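PDB 2JJQ: tRNA (uracil(54)-C(5))-methyltransferase from Pyrococcus abyssi, which catalyses the S-adenosyl-L-methionine-dependent methylation of uridine 54 in tRNA, forming 5-methyluridine. Local coordinates for residues R130-I135 with D239-D244; I175-I180 with T221-F226; A364-R369 with I382-C387. All coordinates share one frame; numbering follows the deposited sequence.

Interaction 1: R130-I135 with D239-D244; sequences RIDLAI and DVSYGD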
ATOM      1  N   ARG A 130      -5.059   6.458  -2.581  1.00 13.18           N
ATOM      2  CA  ARG A 130      -3.973   7.442  -2.709  1.00 13.66           C
ATOM      3  C   ARG A 130      -3.247   7.242  -4.049  1.00 15.35           C
ATOM      4  O   ARG A 130      -2.919   6.115  -4.397  1.00 16.00           O
ATOM      5  CB  ARG A 130      -2.981   7.331  -1.537  1.00 14.32           C
ATOM      6  CG  ARG A 130      -1.860   8.332  -1.593  1.00 18.73           C
ATOM      7  CD  ARG A 130      -0.656   8.018  -0.713  1.00 24.90           C
ATOM      8  NE  ARG A 130       0.383   9.003  -1.030  1.00 29.60           N
ATOM      9  CZ  ARG A 130       1.401   9.346  -0.259  1.00 34.22           C
ATOM     10  NH1 ARG A 130       1.590   8.744   0.910  1.00 39.80           N
ATOM     11  NH2 ARG A 130       2.252  10.287  -0.667  1.00 34.67           N
ATOM     12  N   ILE A 131      -2.989   8.325  -4.784  1.00 14.32           N
ATOM     13  CA  ILE A 131      -2.076   8.256  -5.911  1.00 14.74           C
ATOM     14  C   ILE A 131      -1.189   9.492  -5.878  1.00 15.07           C
ATOM     15  O   ILE A 131      -1.630  10.553  -5.356  1.00 15.79           O
ATOM     16  CB  ILE A 131      -2.793   8.175  -7.248  1.00 16.32           C
ATOM     17  CG1 ILE A 131      -3.708   9.373  -7.473  1.00 14.62           C
ATOM     18  CG2 ILE A 131      -3.571   6.823  -7.329  1.00 19.62           C
ATOM     19  CD1 ILE A 131      -4.432   9.210  -8.808  1.00 23.14           C
ATOM     20  N   ASP A 132       0.051   9.334  -6.340  1.00 15.46           N
ATOM     21  CA  ASP A 132       1.044  10.414  -6.327  1.00 17.11           C
ATOM     22  C   ASP A 132       1.367  10.662  -7.795  1.00 19.04           C
ATOM     23  O   ASP A 132       1.927   9.779  -8.480  1.00 18.32           O
ATOM     24  CB  ASP A 132       2.280   9.978  -5.516  1.00 19.97           C
ATOM     25  CG  ASP A 132       1.927   9.662  -4.016  1.00 24.36           C
ATOM     26  OD1 ASP A 132       0.884   9.021  -3.716  1.00 30.40           O
ATOM     27  OD2 ASP A 132       2.695  10.030  -3.109  1.00 30.27           O
ATOM     28  N   LEU A 133       0.897  11.787  -8.319  1.00 16.78           N
ATOM     29  CA  LEU A 133       1.100  12.122  -9.718  1.00 16.46           C
ATOM     30  C   LEU A 133       2.202  13.155  -9.846  1.00 16.51           C
ATOM     31  O   LEU A 133       2.170  14.214  -9.198  1.00 16.44           O
ATOM     32  CB  LEU A 133      -0.197  12.693 -10.305  1.00 15.36           C
ATOM     33  CG  LEU A 133      -1.410  11.753 -10.298  1.00 20.38           C
ATOM     34  CD1 LEU A 133      -2.693  12.549 -10.464  1.00 20.56           C
ATOM     35  CD2 LEU A 133      -1.250  10.743 -11.412  1.00 23.56           C
ATOM     36  N   ALA A 134       3.223  12.837 -10.645  1.00 15.26           N
ATOM     37  CA  ALA A 134       4.238  13.802 -10.953  1.00 16.16           C
ATOM     38  C   ALA A 134       3.715  14.841 -11.960  1.00 17.10           C
ATOM     39  O   ALA A 134       2.966  14.502 -12.885  1.00 17.92           O
ATOM     40  CB  ALA A 134       5.547  13.092 -11.490  1.00 16.00           C
ATOM     41  N   ILE A 135       4.131  16.102 -11.788  1.00 18.33           N
ATOM     42  CA  ILE A 135       3.593  17.191 -12.633  1.00 18.21           C
ATOM     43  C   ILE A 135       4.788  17.779 -13.386  1.00 20.10           C
ATOM     44  O   ILE A 135       5.581  18.502 -12.836  1.00 18.23           O
ATOM     45  CB  ILE A 135       2.891  18.270 -11.768  1.00 18.97           C
ATOM     46  CG1 ILE A 135       1.826  17.614 -10.857  1.00 16.39           C
ATOM     47  CG2 ILE A 135       2.331  19.434 -12.625  1.00 17.86           C
ATOM     48  CD1 ILE A 135       1.399  18.549  -9.739  1.00 21.34           C
ATOM     49  N   ASP A 239      13.940  13.354  -4.301  1.00 31.11           N
ATOM     50  CA  ASP A 239      12.706  13.298  -5.049  1.00 28.88           C
ATOM     51  C   ASP A 239      11.658  12.539  -4.227  1.00 27.12           C
ATOM     52  O   ASP A 239      11.636  11.303  -4.199  1.00 27.44           O
ATOM     53  CB  ASP A 239      12.968  12.594  -6.376  1.00 29.42           C
ATOM     54  CG  ASP A 239      11.706  12.352  -7.153  1.00 30.12           C
ATOM     55  OD1 ASP A 239      10.616  12.813  -6.706  1.00 32.15           O
ATOM     56  OD2 ASP A 239      11.791  11.674  -8.186  1.00 28.46           O
ATOM     57  N   VAL A 240      10.774  13.267  -3.536  1.00 24.08           N
ATOM     58  CA  VAL A 240       9.736  12.613  -2.750  1.00 22.01           C
ATOM     59  C   VAL A 240       8.407  13.328  -2.982  1.00 20.23           C
ATOM     60  O   VAL A 240       8.383  14.483  -3.348  1.00 19.68           O
ATOM     61  CB  VAL A 240      10.018  12.631  -1.226  1.00 22.39           C
ATOM     62  CG1 VAL A 240      11.159  11.629  -0.846  1.00 22.79           C
ATOM     63  CG2 VAL A 240      10.378  14.025  -0.786  1.00 21.98           C
ATOM     64  N   SER A 241       7.323  12.623  -2.743  1.00 19.86           N
ATOM     65  CA  SER A 241       5.988  13.162  -2.952  1.00 19.15           C
ATOM     66  C   SER A 241       5.328  13.561  -1.602  1.00 17.93           C
ATOM     67  O   SER A 241       4.171  13.339  -1.362  1.00 18.13           O
ATOM     68  CB  SER A 241       5.174  12.140  -3.754  1.00 20.57           C
ATOM     69  OG  SER A 241       4.990  10.966  -2.983  1.00 21.88           O
ATOM     70  N   TYR A 242       6.115  14.137  -0.714  1.00 18.05           N
ATOM     71  CA  TYR A 242       5.592  14.703   0.517  1.00 18.61           C
ATOM     72  C   TYR A 242       6.598  15.789   0.935  1.00 17.97           C
ATOM     73  O   TYR A 242       7.731  15.858   0.424  1.00 19.77           O
ATOM     74  CB  TYR A 242       5.368  13.626   1.591  1.00 19.06           C
ATOM     75  CG  TYR A 242       6.634  12.976   1.960  1.00 23.36           C
ATOM     76  CD1 TYR A 242       7.086  11.829   1.273  1.00 27.66           C
ATOM     77  CD2 TYR A 242       7.469  13.564   2.873  1.00 28.24           C
ATOM     78  CE1 TYR A 242       8.335  11.261   1.573  1.00 33.48           C
ATOM     79  CE2 TYR A 242       8.698  12.992   3.191  1.00 34.15           C
ATOM     80  CZ  TYR A 242       9.117  11.856   2.534  1.00 33.17           C
ATOM     81  OH  TYR A 242      10.352  11.339   2.843  1.00 40.25           O
ATOM     82  N   GLY A 243       6.159  16.698   1.775  1.00 16.93           N
ATOM     83  CA  GLY A 243       7.071  17.737   2.227  1.00 17.06           C
ATOM     84  C   GLY A 243       6.534  18.331   3.511  1.00 16.96           C
ATOM     85  O   GLY A 243       5.583  17.813   4.106  1.00 16.75           O
ATOM     86  N   ASP A 244       7.104  19.449   3.901  1.00 16.29           N
ATOM     87  CA  ASP A 244       6.632  20.162   5.104  1.00 18.03           C
ATOM     88  C   ASP A 244       5.291  20.813   4.816  1.00 16.90           C
ATOM     89  O   ASP A 244       5.139  21.440   3.802  1.00 17.34           O
ATOM     90  CB  ASP A 244       7.648  21.264   5.473  1.00 19.49           C
ATOM     91  CG  ASP A 244       9.052  20.693   5.778  1.00 24.23           C
ATOM     92  OD1 ASP A 244       9.122  19.539   6.254  1.00 26.28           O
ATOM     93  OD2 ASP A 244      10.072  21.403   5.546  1.00 29.94           O
TER
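Ser241 meets two flat groups at once, the carboxylate of Asp132 and the guanidinium of Arg130. Ser241 OG lies oblique to the guanidinium, 3.6 Å from Arg130 NH2 and without a hydrogen bond to it, while it donates to Asp132 OD2 at a very short 2.5 Å. The two charged groups are themselves paired within strand 130-136. Arg130 NE gives its hydrogen to the syn lone pair of Asp132 OD1 at 2.7 Å, a partner tilted 32° from the guanidinium plane, and Arg130 NH2 forms a second, very short and strongly bent bond to Asp132 OD2 (2.5 Å, 123° at the hydrogen).

The pairing across one intervening residue depends on reach. With CG anti to the backbone N (chi1 -179°) and the chain extended as far as NE, Arg130 rises slantwise from the strand, out and forward, to meet the carboxylate. OD2 thus has two donors nearby, which would be expected to stabilise its negative charge, though both contacts are shorter than usual and their exact lengths deserve caution.

Both Arg130 and Asp132 rest on Val196 of strand 192-199, and Ser241 touches Tyr194 there, whereas Ile131 and Leu133 face helix 162-178. The whole exemplifies a sheet with a helix against one face and a loop returning over the other, here joining the 239-244 connection to the outermost strand, 130-136, of a five-stranded mixed sheet.

Interaction 2: I175-I180 with T221-F226; sequences IEEEKI and TNYFDF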
ATOM      1  N   ILE A 175      -2.678  25.250 -13.528  1.00 21.09           N
ATOM      2  CA  ILE A 175      -1.355  25.444 -14.022  1.00 22.61           C
ATOM      3  C   ILE A 175      -1.445  26.458 -15.168  1.00 23.43           C
ATOM      4  O   ILE A 175      -0.619  27.348 -15.292  1.00 23.49           O
ATOM      5  CB  ILE A 175      -0.771  24.122 -14.586  1.00 21.48           C
ATOM      6  CG1 ILE A 175      -0.323  23.211 -13.428  1.00 21.15           C
ATOM      7  CG2 ILE A 175       0.497  24.416 -15.392  1.00 22.72           C
ATOM      8  CD1 ILE A 175      -0.032  21.781 -13.843  1.00 21.76           C
ATOM      9  N   GLU A 176      -2.428  26.281 -16.027  1.00 25.71           N
ATOM     10  CA  GLU A 176      -2.446  27.114 -17.233  1.00 28.05           C
ATOM     11  C   GLU A 176      -2.792  28.543 -16.857  1.00 28.28           C
ATOM     12  O   GLU A 176      -2.159  29.517 -17.320  1.00 29.11           O
ATOM     13  CB  GLU A 176      -3.443  26.588 -18.246  1.00 28.91           C
ATOM     14  CG  GLU A 176      -3.734  27.622 -19.367  1.00 33.40           C
ATOM     15  CD  GLU A 176      -4.603  27.045 -20.444  1.00 39.50           C
ATOM     16  OE1 GLU A 176      -4.390  25.847 -20.769  1.00 44.11           O
ATOM     17  OE2 GLU A 176      -5.492  27.772 -20.966  1.00 43.12           O
ATOM     18  N   GLU A 177      -3.811  28.699 -16.031  1.00 28.20           N
ATOM     19  CA  GLU A 177      -4.339  30.043 -15.796  1.00 28.81           C
ATOM     20  C   GLU A 177      -3.570  30.827 -14.787  1.00 28.14           C
ATOM     21  O   GLU A 177      -3.624  32.064 -14.820  1.00 29.57           O
ATOM     22  CB  GLU A 177      -5.810  30.035 -15.390  1.00 28.52           C
ATOM     23  CG  GLU A 177      -6.691  29.339 -16.366  1.00 31.61           C
ATOM     24  CD  GLU A 177      -8.108  29.243 -15.843  1.00 34.28           C
ATOM     25  OE1 GLU A 177      -8.500  30.132 -15.044  1.00 32.33           O
ATOM     26  OE2 GLU A 177      -8.819  28.296 -16.258  1.00 38.55           O
ATOM     27  N   GLU A 178      -2.843  30.144 -13.903  1.00 26.64           N
ATOM     28  CA  GLU A 178      -1.995  30.814 -12.938  1.00 25.69           C
ATOM     29  C   GLU A 178      -0.531  30.760 -13.374  1.00 26.01           C
ATOM     30  O   GLU A 178       0.337  31.220 -12.637  1.00 25.37           O
ATOM     31  CB  GLU A 178      -2.148  30.193 -11.527  1.00 26.14           C
ATOM     32  CG  GLU A 178      -3.549  30.367 -10.929  1.00 27.36           C
ATOM     33  CD  GLU A 178      -3.922  31.849 -10.656  1.00 32.06           C
ATOM     34  OE1 GLU A 178      -3.012  32.698 -10.476  1.00 28.19           O
ATOM     35  OE2 GLU A 178      -5.143  32.142 -10.627  1.00 35.18           O
ATOM     36  N   LYS A 179      -0.282  30.185 -14.559  1.00 26.23           N
ATOM     37  CA  LYS A 179       1.072  30.096 -15.161  1.00 26.42           C
ATOM     38  C   LYS A 179       2.052  29.527 -14.140  1.00 25.55           C
ATOM     39  O   LYS A 179       3.060  30.148 -13.749  1.00 25.74           O
ATOM     40  CB  LYS A 179       1.506  31.465 -15.715  1.00 26.94           C
ATOM     41  CG  LYS A 179       0.554  31.976 -16.817  1.00 29.81           C
ATOM     42  CD  LYS A 179       0.456  30.955 -18.014  1.00 35.30           C
ATOM     43  CE  LYS A 179      -0.519  31.433 -19.114  1.00 36.64           C
ATOM     44  NZ  LYS A 179      -1.128  30.315 -19.907  1.00 39.12           N
ATOM     45  N   ILE A 180       1.721  28.334 -13.654  1.00 23.68           N
ATOM     46  CA  ILE A 180       2.546  27.737 -12.617  1.00 23.17           C
ATOM     47  C   ILE A 180       3.740  26.976 -13.210  1.00 21.80           C
ATOM     48  O   ILE A 180       3.572  26.135 -14.094  1.00 22.82           O
ATOM     49  CB  ILE A 180       1.706  26.754 -11.771  1.00 22.66           C
ATOM     50  CG1 ILE A 180       0.441  27.462 -11.258  1.00 19.08           C
ATOM     51  CG2 ILE A 180       2.565  26.168 -10.660  1.00 22.69           C
ATOM     52  CD1 ILE A 180      -0.410  26.579 -10.307  1.00 20.45           C
ATOM     53  N   THR A 221      -8.014  27.624  -4.244  1.00 21.70           N
ATOM     54  CA  THR A 221      -9.421  27.559  -3.869  1.00 24.91           C
ATOM     55  C   THR A 221     -10.414  27.778  -4.995  1.00 24.78           C
ATOM     56  O   THR A 221     -11.474  27.186  -5.002  1.00 25.81           O
ATOM     57  CB  THR A 221      -9.651  28.568  -2.727  1.00 24.45           C
ATOM     58  OG1 THR A 221      -9.199  27.940  -1.522  1.00 30.18           O
ATOM     59  CG2 THR A 221     -11.050  28.892  -2.602  1.00 31.05           C
ATOM     60  N   ASN A 222     -10.075  28.616  -5.952  1.00 24.93           N
ATOM     61  CA  ASN A 222     -10.956  28.797  -7.113  1.00 26.74           C
ATOM     62  C   ASN A 222     -10.809  27.733  -8.191  1.00 25.72           C
ATOM     63  O   ASN A 222     -11.505  27.774  -9.189  1.00 26.85           O
ATOM     64  CB  ASN A 222     -10.736  30.168  -7.751  1.00 28.29           C
ATOM     65  CG  ASN A 222     -11.275  31.292  -6.882  1.00 32.08           C
ATOM     66  OD1 ASN A 222     -10.620  32.325  -6.719  1.00 38.93           O
ATOM     67  ND2 ASN A 222     -12.459  31.083  -6.303  1.00 36.15           N
ATOM     68  N   TYR A 223      -9.908  26.776  -7.987  1.00 21.97           N
ATOM     69  CA  TYR A 223      -9.696  25.775  -9.013  1.00 20.70           C
ATOM     70  C   TYR A 223     -10.131  24.398  -8.587  1.00 19.61           C
ATOM     71  O   TYR A 223     -10.382  23.550  -9.429  1.00 18.43           O
ATOM     72  CB  TYR A 223      -8.215  25.748  -9.397  1.00 19.92           C
ATOM     73  CG  TYR A 223      -7.837  27.014 -10.104  1.00 20.78           C
ATOM     74  CD1 TYR A 223      -8.020  27.145 -11.496  1.00 22.15           C
ATOM     75  CD2 TYR A 223      -7.371  28.117  -9.386  1.00 23.53           C
ATOM     76  CE1 TYR A 223      -7.690  28.343 -12.148  1.00 25.26           C
ATOM     77  CE2 TYR A 223      -7.042  29.290 -10.024  1.00 24.50           C
ATOM     78  CZ  TYR A 223      -7.202  29.397 -11.398  1.00 25.30           C
ATOM     79  OH  TYR A 223      -6.867  30.594 -12.014  1.00 28.64           O
ATOM     80  N   PHE A 224     -10.174  24.171  -7.273  1.00 19.43           N
ATOM     81  CA  PHE A 224     -10.566  22.852  -6.729  1.00 20.11           C
ATOM     82  C   PHE A 224     -11.700  22.981  -5.737  1.00 21.86           C
ATOM     83  O   PHE A 224     -11.758  23.962  -5.009  1.00 22.82           O
ATOM     84  CB  PHE A 224      -9.369  22.183  -6.034  1.00 19.20           C
ATOM     85  CG  PHE A 224      -8.239  21.906  -6.968  1.00 17.60           C
ATOM     86  CD1 PHE A 224      -8.157  20.681  -7.605  1.00 16.31           C
ATOM     87  CD2 PHE A 224      -7.306  22.908  -7.278  1.00 19.79           C
ATOM     88  CE1 PHE A 224      -7.171  20.412  -8.499  1.00 16.30           C
ATOM     89  CE2 PHE A 224      -6.290  22.654  -8.181  1.00 18.10           C
ATOM     90  CZ  PHE A 224      -6.242  21.416  -8.821  1.00 19.70           C
ATOM     91  N   ASP A 225     -12.578  21.978  -5.721  1.00 23.08           N
ATOM     92  CA  ASP A 225     -13.723  21.952  -4.824  1.00 25.15           C
ATOM     93  C   ASP A 225     -13.652  20.811  -3.803  1.00 23.30           C
ATOM     94  O   ASP A 225     -14.663  20.488  -3.154  1.00 23.72           O
ATOM     95  CB  ASP A 225     -15.024  21.807  -5.620  1.00 27.77           C
ATOM     96  CG  ASP A 225     -15.315  23.009  -6.453  1.00 34.98           C
ATOM     97  OD1 ASP A 225     -15.436  24.127  -5.843  1.00 41.79           O
ATOM     98  OD2 ASP A 225     -15.381  22.846  -7.715  1.00 42.47           O
ATOM     99  N   PHE A 226     -12.465  20.266  -3.593  1.00 19.51           N
ATOM    100  CA  PHE A 226     -12.331  19.104  -2.727  1.00 17.49           C
ATOM    101  C   PHE A 226     -12.399  19.527  -1.254  1.00 16.91           C
ATOM    102  O   PHE A 226     -12.219  20.710  -0.897  1.00 16.79           O
ATOM    103  CB  PHE A 226     -11.000  18.381  -3.028  1.00 15.79           C
ATOM    104  CG  PHE A 226     -10.926  17.802  -4.396  1.00 17.28           C
ATOM    105  CD1 PHE A 226     -12.033  17.140  -4.960  1.00 17.95           C
ATOM    106  CD2 PHE A 226      -9.722  17.900  -5.129  1.00 19.98           C
ATOM    107  CE1 PHE A 226     -11.941  16.581  -6.245  1.00 17.20           C
ATOM    108  CE2 PHE A 226      -9.619  17.356  -6.410  1.00 18.44           C
ATOM    109  CZ  PHE A 226     -10.743  16.703  -6.983  1.00 18.81           C
TER
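Tyr223 reaches helix 162-178 with its phenol end, and the firm half of the contact is the bond from Tyr223 OH to Glu178 OE2, 2.7 Å long. The hydroxyl meets that oxygen on its anti side, 23° out of the carboxylate plane, and the carboxylate stands almost perpendicular to the ring. The bend at chi2 (-65°) turns the carboxylate of Glu178 to the hydroxyl; its CG, set by chi1, lies 3.8 Å from Tyr223 CE2.

Glu177 makes the looser half. Its extended chain passes the other ring edge, CD lying in the ring plane 3.8 Å from Tyr223 CE1, but OE1 stays 3.5 Å from Tyr223 OH and forms no hydrogen bond; this residue is exposed to solvent.

The helix finishes here in a Schellman motif: Lys179 adopts positive phi, Ile180 N bonds Ile175 O at 3.0 Å, and a weak bond joins Lys179 N to Glu176 O. That last carbonyl also accepts Lys179 NZ at 2.9 Å, from a donor tilted out of its plane. The ring of Tyr223 meets Phe174 with planes at about 45°, and the backbone O of Tyr223 accepts from Arg170, tying the loop before strand 228-233 to an earlier turn of the same helix.

Interaction 3: A364-R369 with I382-C387; sequences AGLHPR and IVYVSC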
ATOM      1  N   ALA A 364      11.761  -5.527   7.511  1.00 21.61           N
ATOM      2  CA  ALA A 364      12.786  -6.273   8.256  1.00 20.82           C
ATOM      3  C   ALA A 364      12.205  -7.449   9.050  1.00 20.58           C
ATOM      4  O   ALA A 364      12.958  -8.340   9.503  1.00 21.43           O
ATOM      5  CB  ALA A 364      13.533  -5.339   9.207  1.00 22.02           C
ATOM      6  N   GLY A 365      10.889  -7.437   9.255  1.00 18.25           N
ATOM      7  CA  GLY A 365      10.255  -8.474  10.051  1.00 17.72           C
ATOM      8  C   GLY A 365      10.378  -8.171  11.529  1.00 16.31           C
ATOM      9  O   GLY A 365      10.763  -7.077  11.911  1.00 17.39           O
ATOM     10  N   LEU A 366      10.075  -9.145  12.375  1.00 16.14           N
ATOM     11  CA  LEU A 366      10.085  -8.943  13.814  1.00 15.57           C
ATOM     12  C   LEU A 366      11.519  -8.867  14.355  1.00 17.51           C
ATOM     13  O   LEU A 366      12.322  -9.740  14.059  1.00 19.49           O
ATOM     14  CB  LEU A 366       9.418 -10.141  14.498  1.00 16.20           C
ATOM     15  CG  LEU A 366       7.951 -10.420  14.095  1.00 14.25           C
ATOM     16  CD1 LEU A 366       7.512 -11.627  14.879  1.00 19.32           C
ATOM     17  CD2 LEU A 366       7.093  -9.210  14.462  1.00 15.96           C
ATOM     18  N   HIS A 367      11.845  -7.852  15.141  1.00 18.17           N
ATOM     19  CA  HIS A 367      13.164  -7.841  15.798  1.00 20.07           C
ATOM     20  C   HIS A 367      13.375  -9.141  16.586  1.00 20.82           C
ATOM     21  O   HIS A 367      12.480  -9.582  17.308  1.00 20.04           O
ATOM     22  CB  HIS A 367      13.266  -6.706  16.792  1.00 20.09           C
ATOM     23  CG  HIS A 367      14.675  -6.417  17.211  1.00 23.42           C
ATOM     24  ND1 HIS A 367      15.388  -7.247  18.046  1.00 26.49           N
ATOM     25  CD2 HIS A 367      15.508  -5.397  16.894  1.00 26.59           C
ATOM     26  CE1 HIS A 367      16.595  -6.745  18.242  1.00 28.27           C
ATOM     27  NE2 HIS A 367      16.703  -5.635  17.534  1.00 26.70           N
ATOM     28  N   PRO A 368      14.575  -9.757  16.472  1.00 21.25           N
ATOM     29  CA  PRO A 368      14.895 -10.959  17.280  1.00 21.60           C
ATOM     30  C   PRO A 368      14.576 -10.863  18.770  1.00 20.35           C
ATOM     31  O   PRO A 368      14.115 -11.855  19.369  1.00 21.71           O
ATOM     32  CB  PRO A 368      16.410 -11.126  17.034  1.00 22.79           C
ATOM     33  CG  PRO A 368      16.548 -10.685  15.559  1.00 21.51           C
ATOM     34  CD  PRO A 368      15.653  -9.440  15.508  1.00 22.05           C
ATOM     35  N   ARG A 369      14.801  -9.709  19.380  1.00 20.49           N
ATOM     36  CA  ARG A 369      14.477  -9.509  20.800  1.00 21.54           C
ATOM     37  C   ARG A 369      12.974  -9.618  21.079  1.00 20.69           C
ATOM     38  O   ARG A 369      12.553 -10.096  22.119  1.00 21.24           O
ATOM     39  CB  ARG A 369      14.990  -8.162  21.326  1.00 22.22           C
ATOM     40  CG  ARG A 369      16.500  -8.169  21.584  1.00 30.56           C
ATOM     41  CD  ARG A 369      17.074  -6.817  22.008  1.00 37.79           C
ATOM     42  NE  ARG A 369      18.492  -6.976  22.342  1.00 44.59           N
ATOM     43  CZ  ARG A 369      19.355  -5.969  22.473  1.00 49.66           C
ATOM     44  NH1 ARG A 369      18.948  -4.709  22.281  1.00 49.35           N
ATOM     45  NH2 ARG A 369      20.630  -6.222  22.792  1.00 50.16           N
ATOM     46  N   ILE A 382      -0.996 -15.081  18.797  1.00 12.94           N
ATOM     47  CA  ILE A 382      -0.349 -14.032  18.021  1.00 13.15           C
ATOM     48  C   ILE A 382      -1.061 -13.899  16.687  1.00 13.08           C
ATOM     49  O   ILE A 382      -1.291 -14.902  15.991  1.00 13.54           O
ATOM     50  CB  ILE A 382       1.180 -14.307  17.784  1.00 13.43           C
ATOM     51  CG1 ILE A 382       1.913 -14.287  19.119  1.00 12.57           C
ATOM     52  CG2 ILE A 382       1.714 -13.257  16.826  1.00 11.57           C
ATOM     53  CD1 ILE A 382       3.385 -14.853  19.034  1.00 14.71           C
ATOM     54  N   VAL A 383      -1.390 -12.668  16.285  1.00 12.43           N
ATOM     55  CA  VAL A 383      -1.924 -12.457  14.917  1.00 12.90           C
ATOM     56  C   VAL A 383      -0.858 -11.704  14.121  1.00 12.88           C
ATOM     57  O   VAL A 383      -0.494 -10.616  14.484  1.00 13.78           O
ATOM     58  CB  VAL A 383      -3.297 -11.630  14.912  1.00 12.95           C
ATOM     59  CG1 VAL A 383      -3.732 -11.359  13.462  1.00 13.80           C
ATOM     60  CG2 VAL A 383      -4.381 -12.367  15.687  1.00 13.52           C
ATOM     61  N   TYR A 384      -0.347 -12.304  13.052  1.00 13.48           N
ATOM     62  CA  TYR A 384       0.770 -11.756  12.318  1.00 13.86           C
ATOM     63  C   TYR A 384       0.211 -11.331  10.952  1.00 14.34           C
ATOM     64  O   TYR A 384      -0.349 -12.157  10.230  1.00 14.59           O
ATOM     65  CB  TYR A 384       1.854 -12.827  12.183  1.00 13.33           C
ATOM     66  CG  TYR A 384       3.228 -12.372  11.649  1.00 14.77           C
ATOM     67  CD1 TYR A 384       4.417 -12.918  12.172  1.00 14.28           C
ATOM     68  CD2 TYR A 384       3.336 -11.392  10.667  1.00 15.69           C
ATOM     69  CE1 TYR A 384       5.703 -12.552  11.678  1.00 15.69           C
ATOM     70  CE2 TYR A 384       4.619 -11.030  10.147  1.00 17.61           C
ATOM     71  CZ  TYR A 384       5.787 -11.598  10.691  1.00 16.62           C
ATOM     72  OH  TYR A 384       7.018 -11.212  10.178  1.00 14.80           O
ATOM     73  N   VAL A 385       0.299 -10.039  10.640  1.00 12.66           N
ATOM     74  CA  VAL A 385      -0.132  -9.501   9.355  1.00 11.97           C
ATOM     75  C   VAL A 385       1.111  -9.111   8.575  1.00 13.62           C
ATOM     76  O   VAL A 385       2.014  -8.484   9.131  1.00 14.33           O
ATOM     77  CB  VAL A 385      -1.001  -8.241   9.617  1.00 14.45           C
ATOM     78  CG1 VAL A 385      -1.410  -7.552   8.337  1.00 14.17           C
ATOM     79  CG2 VAL A 385      -2.220  -8.638  10.455  1.00 11.25           C
ATOM     80  N   SER A 386       1.174  -9.497   7.301  1.00 13.57           N
ATOM     81  CA  SER A 386       2.413  -9.324   6.527  1.00 15.30           C
ATOM     82  C   SER A 386       2.102  -9.254   5.050  1.00 14.92           C
ATOM     83  O   SER A 386       1.332 -10.080   4.556  1.00 15.40           O
ATOM     84  CB  SER A 386       3.339 -10.537   6.734  1.00 15.54           C
ATOM     85  OG  SER A 386       4.564 -10.429   6.009  1.00 19.28           O
ATOM     86  N   CYS A 387       2.709  -8.325   4.326  1.00 15.56           N
ATOM     87  CA  CYS A 387       2.669  -8.451   2.842  1.00 16.57           C
ATOM     88  C   CYS A 387       4.028  -8.994   2.307  1.00 17.38           C
ATOM     89  O   CYS A 387       4.298  -8.931   1.118  1.00 16.46           O
ATOM     90  CB  CYS A 387       2.296  -7.113   2.153  1.00 18.82           C
ATOM     91  SG  CYS A 387       3.559  -5.919   2.333  1.00 28.75           S
TER
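Tyr384 and Leu366 touch each other and share one polar partner: OD2 of Asp395, in helix 389-398, is hydrogen-bonded both by the tyrosine OH and by the leucine backbone N. The buried phenol oxygen is thereby satisfied, and the carboxylate links strand 381-386 to the loop that precedes helix 368-377.

Beside this polar link the contact is apolar. Leu366 CD1 comes within 3.8 Å of Tyr384 CE1, and its CG lies 3.9 Å from the same ring carbon, the methyl approaching the ring obliquely as the two side chains run alongside each other with their ends pointing opposite ways. A chi1 of -170° swings the tyrosine CG away from its own N, beside the carbonyl carbon, and carries the ring toward the loop, where its OH lies 4.2 Å from Gly365 CA. Gly365 has a positive phi of 82°, where a CB would be jammed against the preceding carbonyl O. The ring also meets Phe392 edge-to-face.

Beyond the leucine, His367 serves as N-cap: its ND1 accepts Arg369 N at 2.9 Å, with the donor lying in the imidazole plane and an N-H...N angle of 160°. Leu366 further touches Val359 and Tyr298, the latter an S-adenosyl-L-methionine-binding residue. The contact lies within a beta-alpha-beta unit of a class I-like methyltransferase domain, joining the loop before helix 368-377 to strand 381-386, which leads to Cys387, the predicted nucleophile.

In the fold
The three contacts fall into two groups: interactions 1 and 2 adjoin, and interaction 3 stands apart. Interaction 2 is nested within the loop closed by interaction 1, and the two touch directly, Ile135 CG2 packing 3.5 Å from Ile175 CD1, although their centres are about 18 Å apart. Interaction 3 follows later in the chain, about 29 Å from interaction 1 and about 45 Å from interaction 2, centre to centre. The bound S-adenosyl-L-homocysteine is about 9 Å from Gly365 and about 12 Å from the side chain of Arg130. Interactions 1 and 3 lie on opposite sides of the chain's centre, each some way from that ligand, whereas interaction 2 lies away from the annotated sites.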